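Local structure of 2-oxoglutarate dehydrogenase E2 component (2EQ7) at residues L9-V15 / D33-H37. The protein is the E2 succinyltransferase of the 2-oxoglutarate dehydrogenase complex and binds the E3 lipoamide dehydrogenase through its peripheral subunit-binding domain, probably to hold it in the complex. Residues are numbered along the deposited sequence; the frame is centred on the assembly and turned at random.
Sequences LMQEKGV and DVMRH
Val34 (chi1 t) is the bump of this contact: its CB points at residues 9-15, which cover 99 Å² of it. CA atoms come closest at Met10 and Val34 (6.7 Å). The hollow is lined by Leu9 (chi1 t, chi2 p), CD2 3.6 Å from Val34 CB and 4.1 Å from Met35 CB; Met10 (chi1 m), CG 3.5 Å from Val34 CG2; and, more loosely, Val15, CG2 4.4 Å from Val34 CG1. Lys13 (m, t, m, t) crosses its edge, NZ giving Val34 O a weak hydrogen bond (3.3 Å). Helix 4-12 ends as Lys13 leaves helical angles; Gly14 follows at phi/psi 57/36, and Val15 N hydrogen-bonds to Met10 O (2.7 Å). Val34-His37 form a type I turn, closed by a hydrogen bond from His37 N to Val34 O (2.9 Å). The packing joins the two helices characteristic of the peripheral subunit-binding fold: helix 4-12, with Gln11 and Glu12 against an E3 chain, and helix 31-34, where Asp33 hydrogen-bonds to Thr23 and Leu30 N of the connecting loop.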
ATOM      1  N   LEU C   9     -22.489  -0.193 -17.296  1.00 59.32           N
ATOM      2  CA  LEU C   9     -23.577  -1.114 -17.599  1.00 60.33           C
ATOM      3  C   LEU C   9     -24.812  -0.368 -18.098  1.00 61.07           C
ATOM      4  O   LEU C   9     -25.526  -0.854 -18.976  1.00 60.97           O
ATOM      5  CB  LEU C   9     -23.936  -1.932 -16.355  1.00 60.00           C
ATOM      6  CG  LEU C   9     -25.023  -2.999 -16.525  1.00 60.17           C
ATOM      7  CD1 LEU C   9     -24.588  -4.018 -17.568  1.00 59.41           C
ATOM      8  CD2 LEU C   9     -25.283  -3.682 -15.190  1.00 59.91           C
ATOM      9  N   MET C  10     -25.060   0.810 -17.535  1.00 62.14           N
ATOM     10  CA  MET C  10     -26.213   1.615 -17.929  1.00 63.39           C
ATOM     11  C   MET C  10     -26.045   2.203 -19.326  1.00 64.56           C
ATOM     12  O   MET C  10     -27.002   2.265 -20.097  1.00 64.69           O
ATOM     13  CB  MET C  10     -26.446   2.747 -16.925  1.00 62.89           C
ATOM     14  CG  MET C  10     -26.890   2.283 -15.546  1.00 62.43           C
ATOM     15  SD  MET C  10     -27.313   3.658 -14.455  1.00 62.12           S
ATOM     16  CE  MET C  10     -25.708   4.039 -13.747  1.00 61.95           C
ATOM     17  N   GLN C  11     -24.829   2.632 -19.649  1.00 65.93           N
ATOM     18  CA  GLN C  11     -24.558   3.216 -20.957  1.00 67.66           C
ATOM     19  C   GLN C  11     -24.711   2.201 -22.083  1.00 68.53           C
ATOM     20  O   GLN C  11     -25.031   2.567 -23.214  1.00 68.81           O
ATOM     21  CB  GLN C  11     -23.153   3.824 -20.989  1.00 67.94           C
ATOM     22  CG  GLN C  11     -23.002   5.058 -20.110  1.00 69.06           C
ATOM     23  CD  GLN C  11     -21.644   5.720 -20.248  1.00 69.75           C
ATOM     24  OE1 GLN C  11     -21.377   6.749 -19.626  1.00 70.41           O
ATOM     25  NE2 GLN C  11     -20.777   5.133 -21.065  1.00 69.99           N
ATOM     26  N   GLU C  12     -24.486   0.927 -21.775  1.00 69.55           N
ATOM     27  CA  GLU C  12     -24.613  -0.124 -22.777  1.00 70.96           C
ATOM     28  C   GLU C  12     -26.076  -0.496 -22.994  1.00 71.54           C
ATOM     29  O   GLU C  12     -26.544  -0.570 -24.130  1.00 71.62           O
ATOM     30  CB  GLU C  12     -23.830  -1.370 -22.358  1.00 71.46           C
ATOM     31  CG  GLU C  12     -22.343  -1.140 -22.190  1.00 72.30           C
ATOM     32  CD  GLU C  12     -21.569  -2.433 -22.029  1.00 72.97           C
ATOM     33  OE1 GLU C  12     -21.914  -3.223 -21.126  1.00 73.58           O
ATOM     34  OE2 GLU C  12     -20.616  -2.658 -22.805  1.00 73.27           O
ATOM     35  N   LYS C  13     -26.793  -0.731 -21.898  1.00 72.22           N
ATOM     36  CA  LYS C  13     -28.204  -1.096 -21.974  1.00 72.97           C
ATOM     37  C   LYS C  13     -29.084   0.141 -22.122  1.00 73.29           C
ATOM     38  O   LYS C  13     -30.311   0.046 -22.100  1.00 73.48           O
ATOM     39  CB  LYS C  13     -28.622  -1.873 -20.723  1.00 72.96           C
ATOM     40  CG  LYS C  13     -27.850  -3.166 -20.503  1.00 73.49           C
ATOM     41  CD  LYS C  13     -28.404  -3.950 -19.322  1.00 74.04           C
ATOM     42  CE  LYS C  13     -28.322  -3.153 -18.027  1.00 74.66           C
ATOM     43  NZ  LYS C  13     -28.910  -3.893 -16.876  1.00 74.75           N
ATOM     44  N   GLY C  14     -28.449   1.300 -22.272  1.00 73.41           N
ATOM     45  CA  GLY C  14     -29.191   2.539 -22.423  1.00 73.48           C
ATOM     46  C   GLY C  14     -30.137   2.798 -21.266  1.00 73.67           C
ATOM     47  O   GLY C  14     -31.229   3.335 -21.454  1.00 73.83           O
ATOM     48  N   VAL C  15     -29.716   2.413 -20.065  1.00 73.60           N
ATOM     49  CA  VAL C  15     -30.530   2.605 -18.871  1.00 73.35           C
ATOM     50  C   VAL C  15     -30.236   3.955 -18.227  1.00 73.26           C
ATOM     51  O   VAL C  15     -29.080   4.365 -18.118  1.00 73.13           O
ATOM     52  CB  VAL C  15     -30.265   1.493 -17.833  1.00 73.26           C
ATOM     53  CG1 VAL C  15     -31.165   1.688 -16.622  1.00 73.34           C
ATOM     54  CG2 VAL C  15     -30.503   0.131 -18.459  1.00 73.06           C
ATOM     55  N   ASP C  33     -27.465  -3.209  -9.110  1.00 63.39           N
ATOM     56  CA  ASP C  33     -28.746  -2.515  -9.031  1.00 64.24           C
ATOM     57  C   ASP C  33     -29.292  -2.300 -10.438  1.00 64.91           C
ATOM     58  O   ASP C  33     -30.502  -2.344 -10.660  1.00 64.80           O
ATOM     59  CB  ASP C  33     -28.584  -1.161  -8.334  1.00 63.93           C
ATOM     60  CG  ASP C  33     -28.207  -1.297  -6.872  1.00 64.09           C
ATOM     61  OD1 ASP C  33     -28.951  -1.967  -6.124  1.00 63.64           O
ATOM     62  OD2 ASP C  33     -27.171  -0.729  -6.468  1.00 63.90           O
ATOM     63  N   VAL C  34     -28.385  -2.066 -11.382  1.00 65.60           N
ATOM     64  CA  VAL C  34     -28.757  -1.845 -12.774  1.00 66.58           C
ATOM     65  C   VAL C  34     -29.289  -3.137 -13.386  1.00 67.51           C
ATOM     66  O   VAL C  34     -30.376  -3.160 -13.962  1.00 67.40           O
ATOM     67  CB  VAL C  34     -27.549  -1.363 -13.605  1.00 66.30           C
ATOM     68  CG1 VAL C  34     -27.976  -1.099 -15.041  1.00 66.22           C
ATOM     69  CG2 VAL C  34     -26.961  -0.105 -12.984  1.00 66.21           C
ATOM     70  N   MET C  35     -28.515  -4.210 -13.256  1.00 68.63           N
ATOM     71  CA  MET C  35     -28.917  -5.504 -13.794  1.00 69.76           C
ATOM     72  C   MET C  35     -30.161  -6.005 -13.070  1.00 70.48           C
ATOM     73  O   MET C  35     -30.782  -6.985 -13.482  1.00 70.95           O
ATOM     74  CB  MET C  35     -27.780  -6.519 -13.650  1.00 69.84           C
ATOM     75  CG  MET C  35     -27.305  -6.739 -12.222  1.00 70.07           C
ATOM     76  SD  MET C  35     -25.960  -7.943 -12.120  1.00 69.95           S
ATOM     77  CE  MET C  35     -26.878  -9.447 -11.786  1.00 70.16           C
ATOM     78  N   ARG C  36     -30.517  -5.321 -11.987  1.00 71.18           N
ATOM     79  CA  ARG C  36     -31.692  -5.677 -11.201  1.00 71.90           C
ATOM     80  C   ARG C  36     -32.942  -5.141 -11.890  1.00 72.28           C
ATOM     81  O   ARG C  36     -34.028  -5.707 -11.760  1.00 72.38           O
ATOM     82  CB  ARG C  36     -31.582  -5.080  -9.796  1.00 71.85           C
ATOM     83  CG  ARG C  36     -32.755  -5.399  -8.886  1.00 72.03           C
ATOM     84  CD  ARG C  36     -32.627  -4.655  -7.569  1.00 72.35           C
ATOM     85  NE  ARG C  36     -32.622  -3.208  -7.771  1.00 72.45           N
ATOM     86  CZ  ARG C  36     -32.397  -2.318  -6.810  1.00 72.16           C
ATOM     87  NH1 ARG C  36     -32.154  -2.723  -5.571  1.00 72.34           N
ATOM     88  NH2 ARG C  36     -32.419  -1.023  -7.087  1.00 71.90           N
ATOM     89  N   HIS C  37     -32.776  -4.044 -12.622  1.00 72.63           N
ATOM     90  CA  HIS C  37     -33.882  -3.425 -13.341  1.00 73.14           C
ATOM     91  C   HIS C  37     -33.886  -3.877 -14.797  1.00 73.34           C
ATOM     92  O   HIS C  37     -34.893  -4.484 -15.219  1.00 73.65           O
ATOM     93  CB  HIS C  37     -33.768  -1.906 -13.264  1.00 73.30           C
TER